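2-hydroxyhepta-2,4-diene-1, 7-dioateisomerase (Mycobacterium abscessus, PDB 3R6O) probably catalyses the isomerisation of 2-hydroxyhepta-2,4-diene-1,7-dioate as a magnesium-binding member of the fumarylacetoacetate hydrolase (FAH) family. Local coordinates at residues G110-P114 against S253-L259; K134-S140 against K214-C220. One frame throughout, in Å; residues are numbered along the deposited sequence.

Contact 1 (G110-P114 against S253-L259)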
ATOM      1  N   GLY A 110     -14.801   3.462  -2.063  1.00 21.44           N
ATOM      2  CA  GLY A 110     -15.708   4.319  -2.818  1.00 22.06           C
ATOM      3  C   GLY A 110     -17.111   3.778  -2.866  1.00 22.84           C
ATOM      4  O   GLY A 110     -17.320   2.572  -2.812  1.00 22.95           O
ATOM      5  N   PHE A 111     -18.085   4.691  -2.973  1.00 23.48           N
ATOM      6  CA  PHE A 111     -19.471   4.341  -3.150  1.00 24.44           C
ATOM      7  C   PHE A 111     -20.038   3.465  -2.038  1.00 24.53           C
ATOM      8  O   PHE A 111     -20.809   2.536  -2.317  1.00 25.16           O
ATOM      9  CB  PHE A 111     -19.656   3.656  -4.509  1.00 24.98           C
ATOM     10  CG  PHE A 111     -18.943   4.380  -5.632  1.00 27.69           C
ATOM     11  CD1 PHE A 111     -19.248   5.702  -5.906  1.00 31.26           C
ATOM     12  CD2 PHE A 111     -17.961   3.737  -6.388  1.00 29.43           C
ATOM     13  CE1 PHE A 111     -18.595   6.399  -6.927  1.00 34.69           C
ATOM     14  CE2 PHE A 111     -17.306   4.400  -7.415  1.00 33.49           C
ATOM     15  CZ  PHE A 111     -17.613   5.737  -7.689  1.00 36.30           C
ATOM     16  N   ASN A 112     -19.712   3.782  -0.792  1.00 24.06           N
ATOM     17  CA  ASN A 112     -20.283   3.039   0.321  1.00 24.28           C
ATOM     18  C   ASN A 112     -21.375   3.805   1.076  1.00 25.01           C
ATOM     19  O   ASN A 112     -21.791   3.401   2.159  1.00 25.24           O
ATOM     20  CB  ASN A 112     -19.216   2.535   1.267  1.00 23.45           C
ATOM     21  CG  ASN A 112     -19.758   1.434   2.198  1.00 23.78           C
ATOM     22  OD1 ASN A 112     -20.597   0.627   1.787  1.00 24.41           O
ATOM     23  ND2 ASN A 112     -19.302   1.428   3.445  1.00 23.48           N
ATOM     24  N   TYR A 113     -21.796   4.922   0.497  1.00 25.46           N
ATOM     25  CA  TYR A 113     -22.939   5.668   0.961  1.00 26.39           C
ATOM     26  C   TYR A 113     -23.799   5.913  -0.287  1.00 27.38           C
ATOM     27  O   TYR A 113     -23.266   6.044  -1.387  1.00 27.15           O
ATOM     28  CB  TYR A 113     -22.512   6.998   1.576  1.00 26.11           C
ATOM     29  CG  TYR A 113     -21.963   6.907   2.979  1.00 25.58           C
ATOM     30  CD1 TYR A 113     -22.756   7.201   4.104  1.00 26.27           C
ATOM     31  CD2 TYR A 113     -20.668   6.488   3.196  1.00 24.56           C
ATOM     32  CE1 TYR A 113     -22.210   7.089   5.433  1.00 25.90           C
ATOM     33  CE2 TYR A 113     -20.128   6.376   4.501  1.00 24.21           C
ATOM     34  CZ  TYR A 113     -20.906   6.675   5.602  1.00 24.89           C
ATOM     35  OH  TYR A 113     -20.335   6.559   6.895  1.00 24.66           O
ATOM     36  N   PRO A 114     -25.110   5.992  -0.124  1.00 30.50           N
ATOM     37  CA  PRO A 114     -26.024   6.319  -1.247  1.00 32.88           C
ATOM     38  C   PRO A 114     -25.918   7.729  -1.833  1.00 34.80           C
ATOM     39  O   PRO A 114     -26.126   7.921  -3.036  1.00 35.92           O
ATOM     40  CB  PRO A 114     -27.406   6.141  -0.633  1.00 34.04           C
ATOM     41  CG  PRO A 114     -27.222   6.016   0.828  1.00 33.15           C
ATOM     42  CD  PRO A 114     -25.839   5.584   1.096  1.00 31.54           C
ATOM     43  N   SER A 253     -23.981   9.738   8.995  1.00 25.11           N
ATOM     44  CA  SER A 253     -24.125   8.759  10.059  1.00 25.59           C
ATOM     45  C   SER A 253     -23.732   7.381   9.487  1.00 25.28           C
ATOM     46  O   SER A 253     -24.119   7.024   8.378  1.00 25.18           O
ATOM     47  CB  SER A 253     -25.580   8.712  10.500  1.00 26.57           C
ATOM     48  OG  SER A 253     -25.848   7.635  11.403  1.00 27.36           O
ATOM     49  N   THR A 254     -23.006   6.575  10.255  1.00 25.24           N
ATOM     50  CA  THR A 254     -22.608   5.262   9.766  1.00 25.00           C
ATOM     51  C   THR A 254     -23.800   4.301   9.504  1.00 25.67           C
ATOM     52  O   THR A 254     -23.639   3.279   8.833  1.00 25.52           O
ATOM     53  CB  THR A 254     -21.541   4.639  10.694  1.00 24.90           C
ATOM     54  OG1 THR A 254     -22.069   4.499  12.016  1.00 25.73           O
ATOM     55  CG2 THR A 254     -20.265   5.563  10.689  1.00 24.22           C
ATOM     56  N   VAL A 255     -25.010   4.665   9.931  1.00 26.47           N
ATOM     57  CA  VAL A 255     -26.188   3.851   9.643  1.00 27.22           C
ATOM     58  C   VAL A 255     -26.549   3.884   8.164  1.00 26.99           C
ATOM     59  O   VAL A 255     -27.325   3.055   7.698  1.00 27.52           O
ATOM     60  CB  VAL A 255     -27.448   4.282  10.450  1.00 28.25           C
ATOM     61  CG1 VAL A 255     -27.196   4.134  11.940  1.00 28.69           C
ATOM     62  CG2 VAL A 255     -27.887   5.694  10.090  1.00 28.21           C
ATOM     63  N   ASP A 256     -25.998   4.848   7.434  1.00 26.29           N
ATOM     64  CA  ASP A 256     -26.291   4.962   6.008  1.00 26.14           C
ATOM     65  C   ASP A 256     -25.289   4.224   5.143  1.00 25.45           C
ATOM     66  O   ASP A 256     -25.374   4.248   3.902  1.00 25.32           O
ATOM     67  CB  ASP A 256     -26.390   6.432   5.609  1.00 25.96           C
ATOM     68  CG  ASP A 256     -27.627   7.090   6.196  1.00 26.82           C
ATOM     69  OD1 ASP A 256     -28.727   6.500   6.005  1.00 27.62           O
ATOM     70  OD2 ASP A 256     -27.515   8.167   6.838  1.00 26.78           O
ATOM     71  N   MET A 257     -24.334   3.556   5.783  1.00 25.08           N
ATOM     72  CA  MET A 257     -23.391   2.760   5.021  1.00 24.51           C
ATOM     73  C   MET A 257     -24.122   1.609   4.323  1.00 25.02           C
ATOM     74  O   MET A 257     -24.900   0.870   4.907  1.00 25.74           O
ATOM     75  CB  MET A 257     -22.277   2.248   5.905  1.00 24.16           C
ATOM     76  CG  MET A 257     -21.381   3.331   6.488  1.00 23.66           C
ATOM     77  SD  MET A 257     -20.507   2.704   7.954  1.00 26.29           S
ATOM     78  CE  MET A 257     -19.197   1.796   7.193  1.00 23.07           C
ATOM     79  N   THR A 258     -23.861   1.487   3.035  1.00 24.73           N
ATOM     80  CA  THR A 258     -24.367   0.369   2.250  1.00 25.18           C
ATOM     81  C   THR A 258     -23.785  -0.913   2.851  1.00 25.15           C
ATOM     82  O   THR A 258     -24.496  -1.865   3.147  1.00 25.85           O
ATOM     83  CB  THR A 258     -23.873   0.511   0.815  1.00 24.78           C
ATOM     84  OG1 THR A 258     -24.387   1.718   0.257  1.00 26.58           O
ATOM     85  CG2 THR A 258     -24.255  -0.688  -0.021  1.00 26.22           C
ATOM     86  N   LEU A 259     -22.478  -0.911   3.054  1.00 24.40           N
ATOM     87  CA  LEU A 259     -21.842  -1.964   3.812  1.00 24.39           C
ATOM     88  C   LEU A 259     -21.447  -1.439   5.185  1.00 24.29           C
ATOM     89  O   LEU A 259     -20.562  -0.575   5.294  1.00 23.68           O
ATOM     90  CB  LEU A 259     -20.604  -2.429   3.073  1.00 23.74           C
ATOM     91  CG  LEU A 259     -20.827  -3.104   1.727  1.00 23.88           C
ATOM     92  CD1 LEU A 259     -19.466  -3.639   1.255  1.00 26.04           C
ATOM     93  CD2 LEU A 259     -21.837  -4.246   1.858  1.00 27.64           C
TER
HETATM   94  O   HOH W   1     -23.311   2.138  -2.083  1.00 37.71           O
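N112 docks on the backbone of T258 and L259 through three hydrogen bonds, a worked example of a side-chain amide pairing with the backbone of a loop. Its carboxamide bridges the N and O of L259. OD1 accepts from L259 N at 2.7 Å, the donor slightly tilted from the carbonyl plane. ND2 gives to L259 O at 3.0 Å, nearly straight and on a lone pair. With CG anti to the backbone N (chi1 -164°), the amide runs back beside the N112 carbonyl, whose O takes T258 N at 3.0 Å from above its plane. ND2 has a second acceptor, T282 O.

Water 1 adds a bridge, donating to F111 O and hydrogen-bonded to T258 OG1.

Apolar contact joins Y113 to M257, the phenol end meeting that side chain obliquely with CZ 3.5 Å from M257 CG. F240 of strand 239-244 also packs on Y113. Two carbonyl oxygens approach carbon atoms: S253 O sits at the ring edge, 3.5 Å from Y113 CE1, and D256 O lies 3.1 Å from P114 CD.

Both hydrogen-bonding ends of the N112 amide are thus used, which fixes its flip and ties the loop after strand 106-110 to the turn leading into helix 261-269; the N112 side chain lies about 8 Å from the bound magnesium ion.

Contact 2 (K134-S140 against K214-C220); sequences KSPTSIS and KGYPTFC
K134 NZ is gripped by several oxygens at once: it donates to K214 O at 2.9 Å, on a lone pair in the carbonyl plane, makes a weak bond to F219 O, and forms a salt bridge with OD1 of D189, a magnesium ligand. Bends at chi3 and chi4 curl the chain so that CE passes 3.5 Å from C220 CB before the ammonium turns in between the two carbonyls. K214 NZ forms a salt bridge with the other carboxylate oxygen of D189, OD2; the two ammonium groups, 5.4 Å apart NZ to NZ, thus share one carboxylate.

Farther along, S138 O receives C220 N at 2.9 Å, the donor standing 56° out of the carbonyl plane, and S140 N returns a weak bond to C220 O. I139 and C220 thereby form a parallel bridge, with I139 CD1 against C220 SG. S138 OG, held between its backbone N and carbonyl carbon (chi1 66°), bonds to S135 O at 2.6 Å and lies alongside C220 CB.

Water 2 joins T137 OG1 to G215 O; water 3 links the carbonyls of T137 and I139 to T218 N. T137 and S135 also bond to A273 and Q105 of the second subunit.

A short two-stranded parallel sheet, one strand following a type II turn Y216-F219 and the other a 3-10 segment, here adjoins paired lysines on a metal-binding aspartate: the edge of the magnesium site of this FAH-family protein.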
ATOM      1  N   LYS A 134      -4.795   3.973  -0.905  1.00 19.07           N
ATOM      2  CA  LYS A 134      -3.969   5.160  -0.689  1.00 19.06           C
ATOM      3  C   LYS A 134      -2.517   4.827  -0.322  1.00 19.19           C
ATOM      4  O   LYS A 134      -2.289   4.001   0.524  1.00 19.24           O
ATOM      5  CB  LYS A 134      -4.556   5.984   0.469  1.00 18.99           C
ATOM      6  CG  LYS A 134      -5.955   6.532   0.062  1.00 19.01           C
ATOM      7  CD  LYS A 134      -6.473   7.506   1.059  1.00 19.06           C
ATOM      8  CE  LYS A 134      -5.974   8.917   0.902  1.00 19.14           C
ATOM      9  NZ  LYS A 134      -6.679   9.701  -0.214  1.00 19.30           N
ATOM     10  N   SER A 135      -1.551   5.538  -0.894  1.00 19.35           N
ATOM     11  CA  SER A 135      -0.161   5.353  -0.502  1.00 19.63           C
ATOM     12  C   SER A 135      -0.026   5.578   0.995  1.00 19.67           C
ATOM     13  O   SER A 135      -0.598   6.557   1.511  1.00 19.55           O
ATOM     14  CB  SER A 135       0.721   6.353  -1.223  1.00 19.87           C
ATOM     15  OG  SER A 135       2.056   6.210  -0.836  1.00 20.28           O
ATOM     16  N   PRO A 136       0.678   4.670   1.699  1.00 19.94           N
ATOM     17  CA  PRO A 136       0.869   4.947   3.147  1.00 20.16           C
ATOM     18  C   PRO A 136       1.556   6.280   3.418  1.00 20.40           C
ATOM     19  O   PRO A 136       1.404   6.849   4.514  1.00 20.55           O
ATOM     20  CB  PRO A 136       1.752   3.776   3.642  1.00 20.61           C
ATOM     21  CG  PRO A 136       1.627   2.735   2.642  1.00 20.50           C
ATOM     22  CD  PRO A 136       1.279   3.380   1.305  1.00 20.19           C
ATOM     23  N   THR A 137       2.291   6.814   2.453  1.00 20.52           N
ATOM     24  CA  THR A 137       2.988   8.095   2.710  1.00 20.85           C
ATOM     25  C   THR A 137       2.072   9.314   2.505  1.00 20.53           C
ATOM     26  O   THR A 137       2.547  10.449   2.549  1.00 20.79           O
ATOM     27  CB  THR A 137       4.238   8.244   1.872  1.00 21.28           C
ATOM     28  OG1 THR A 137       3.939   8.067   0.487  1.00 21.04           O
ATOM     29  CG2 THR A 137       5.314   7.205   2.339  1.00 21.86           C
ATOM     30  N   SER A 138       0.795   9.065   2.190  1.00 20.06           N
ATOM     31  CA  SER A 138      -0.218  10.102   2.213  1.00 19.87           C
ATOM     32  C   SER A 138      -0.679  10.445   3.646  1.00 19.99           C
ATOM     33  O   SER A 138      -1.288  11.506   3.848  1.00 20.02           O
ATOM     34  CB  SER A 138      -1.440   9.749   1.366  1.00 19.53           C
ATOM     35  OG  SER A 138      -2.172   8.632   1.861  1.00 19.35           O
ATOM     36  N   ILE A 139      -0.425   9.526   4.595  1.00 20.14           N
ATOM     37  CA  ILE A 139      -0.919   9.637   5.961  1.00 20.35           C
ATOM     38  C   ILE A 139      -0.406  10.927   6.565  1.00 20.77           C
ATOM     39  O   ILE A 139       0.752  11.340   6.322  1.00 21.08           O
ATOM     40  CB  ILE A 139      -0.461   8.447   6.854  1.00 20.64           C
ATOM     41  CG1 ILE A 139      -1.267   7.195   6.527  1.00 20.30           C
ATOM     42  CG2 ILE A 139      -0.482   8.817   8.399  1.00 21.19           C
ATOM     43  CD1 ILE A 139      -2.767   7.214   6.969  1.00 20.13           C
ATOM     44  N   SER A 140      -1.288  11.543   7.332  1.00 20.88           N
ATOM     45  CA  SER A 140      -1.105  12.874   7.843  1.00 21.29           C
ATOM     46  C   SER A 140      -1.889  13.052   9.120  1.00 21.64           C
ATOM     47  O   SER A 140      -2.785  12.259   9.443  1.00 21.49           O
ATOM     48  CB  SER A 140      -1.626  13.896   6.833  1.00 21.04           C
ATOM     49  OG  SER A 140      -0.839  15.033   6.954  1.00 22.49           O
ATOM     50  N   LYS A 214      -5.203   9.795  -5.329  1.00 19.18           N
ATOM     51  CA  LYS A 214      -5.460   9.654  -3.923  1.00 18.98           C
ATOM     52  C   LYS A 214      -4.192   9.552  -3.096  1.00 18.96           C
ATOM     53  O   LYS A 214      -4.272   9.355  -1.877  1.00 18.89           O
ATOM     54  CB  LYS A 214      -6.316   8.419  -3.712  1.00 18.87           C
ATOM     55  CG  LYS A 214      -7.789   8.618  -4.059  1.00 18.98           C
ATOM     56  CD  LYS A 214      -8.596   7.342  -3.902  1.00 18.97           C
ATOM     57  CE  LYS A 214     -10.066   7.521  -4.337  1.00 19.21           C
ATOM     58  NZ  LYS A 214     -10.756   8.592  -3.540  1.00 19.25           N
ATOM     59  N   GLY A 215      -3.041   9.582  -3.750  1.00 19.11           N
ATOM     60  CA  GLY A 215      -1.797   9.123  -3.108  1.00 19.17           C
ATOM     61  C   GLY A 215      -0.725  10.138  -2.700  1.00 19.43           C
ATOM     62  O   GLY A 215       0.337   9.747  -2.163  1.00 19.59           O
ATOM     63  N   TYR A 216      -0.943  11.406  -2.984  1.00 19.56           N
ATOM     64  CA  TYR A 216       0.072  12.437  -2.690  1.00 19.91           C
ATOM     65  C   TYR A 216       0.282  12.581  -1.168  1.00 19.97           C
ATOM     66  O   TYR A 216      -0.677  12.354  -0.426  1.00 19.75           O
ATOM     67  CB  TYR A 216      -0.415  13.763  -3.188  1.00 20.06           C
ATOM     68  CG  TYR A 216      -0.319  14.009  -4.688  1.00 20.26           C
ATOM     69  CD1 TYR A 216       0.769  14.687  -5.214  1.00 20.72           C
ATOM     70  CD2 TYR A 216      -1.320  13.601  -5.556  1.00 20.12           C
ATOM     71  CE1 TYR A 216       0.847  14.997  -6.548  1.00 21.02           C
ATOM     72  CE2 TYR A 216      -1.236  13.917  -6.947  1.00 20.44           C
ATOM     73  CZ  TYR A 216      -0.147  14.601  -7.400  1.00 20.88           C
ATOM     74  OH  TYR A 216       0.009  14.941  -8.719  1.00 25.61           O
ATOM     75  N   PRO A 217       1.451  13.086  -0.725  1.00 20.37           N
ATOM     76  CA  PRO A 217       1.567  13.463   0.686  1.00 20.57           C
ATOM     77  C   PRO A 217       0.460  14.418   1.118  1.00 20.48           C
ATOM     78  O   PRO A 217       0.078  15.296   0.354  1.00 20.49           O
ATOM     79  CB  PRO A 217       2.909  14.185   0.746  1.00 21.13           C
ATOM     80  CG  PRO A 217       3.712  13.581  -0.407  1.00 21.20           C
ATOM     81  CD  PRO A 217       2.659  13.478  -1.480  1.00 20.78           C
ATOM     82  N   THR A 218      -0.004  14.239   2.346  1.00 20.48           N
ATOM     83  CA  THR A 218      -1.076  15.018   2.983  1.00 20.47           C
ATOM     84  C   THR A 218      -2.487  14.594   2.582  1.00 20.06           C
ATOM     85  O   THR A 218      -3.455  15.132   3.149  1.00 20.09           O
ATOM     86  CB  THR A 218      -0.941  16.554   2.850  1.00 20.80           C
ATOM     87  OG1 THR A 218      -1.400  17.029   1.571  1.00 20.64           O
ATOM     88  CG2 THR A 218       0.470  17.039   3.099  1.00 21.32           C
ATOM     89  N   PHE A 219      -2.614  13.665   1.617  1.00 19.75           N
ATOM     90  CA  PHE A 219      -3.933  13.240   1.131  1.00 19.46           C
ATOM     91  C   PHE A 219      -4.703  12.246   2.039  1.00 19.35           C
ATOM     92  O   PHE A 219      -5.844  11.890   1.729  1.00 19.20           O
ATOM     93  CB  PHE A 219      -3.840  12.679  -0.300  1.00 19.30           C
ATOM     94  CG  PHE A 219      -3.771  13.720  -1.382  1.00 19.45           C
ATOM     95  CD1 PHE A 219      -3.275  14.989  -1.150  1.00 19.74           C
ATOM     96  CD2 PHE A 219      -4.198  13.403  -2.662  1.00 19.40           C
ATOM     97  CE1 PHE A 219      -3.234  15.934  -2.177  1.00 19.95           C
ATOM     98  CE2 PHE A 219      -4.142  14.331  -3.692  1.00 19.65           C
ATOM     99  CZ  PHE A 219      -3.652  15.583  -3.454  1.00 19.91           C
ATOM    100  N   CYS A 220      -4.119  11.810   3.149  1.00 19.51           N
ATOM    101  CA  CYS A 220      -4.858  10.971   4.121  1.00 19.54           C
ATOM    102  C   CYS A 220      -4.724  11.469   5.557  1.00 19.93           C
ATOM    103  O   CYS A 220      -4.124  10.802   6.422  1.00 20.16           O
ATOM    104  CB  CYS A 220      -4.457   9.501   4.031  1.00 19.43           C
ATOM    105  SG  CYS A 220      -5.696   8.381   4.780  1.00 19.46           S
TER
HETATM  106  O   HOH W   2       2.854   9.998  -0.873  1.00 20.68           O
HETATM  107  O   HOH W   3       1.490  12.623   3.950  1.00 20.90           O

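In the fold
From the N terminus, the chain first reaches 110-114 at the end of strand 106-110, and then strand 130-134, which runs into 134-140. Contact 2 closes when the chain returns after strands 155-165 and 181-192 and helix 210-214, bringing 214-220 alongside. Contact 1 closes later, when the turn after strand 247-253 meets 110-114, so the loop of contact 2 is nested inside that of contact 1. Their centres are about 22 Å apart and they do not touch. Contact 1 links the sheet containing strand 106-110 to the one containing strand 247-253, whereas contact 2 joins the continuation of strand 130-134, outermost within this chain, to the segment after helix 210-214, near the metal and the second subunit.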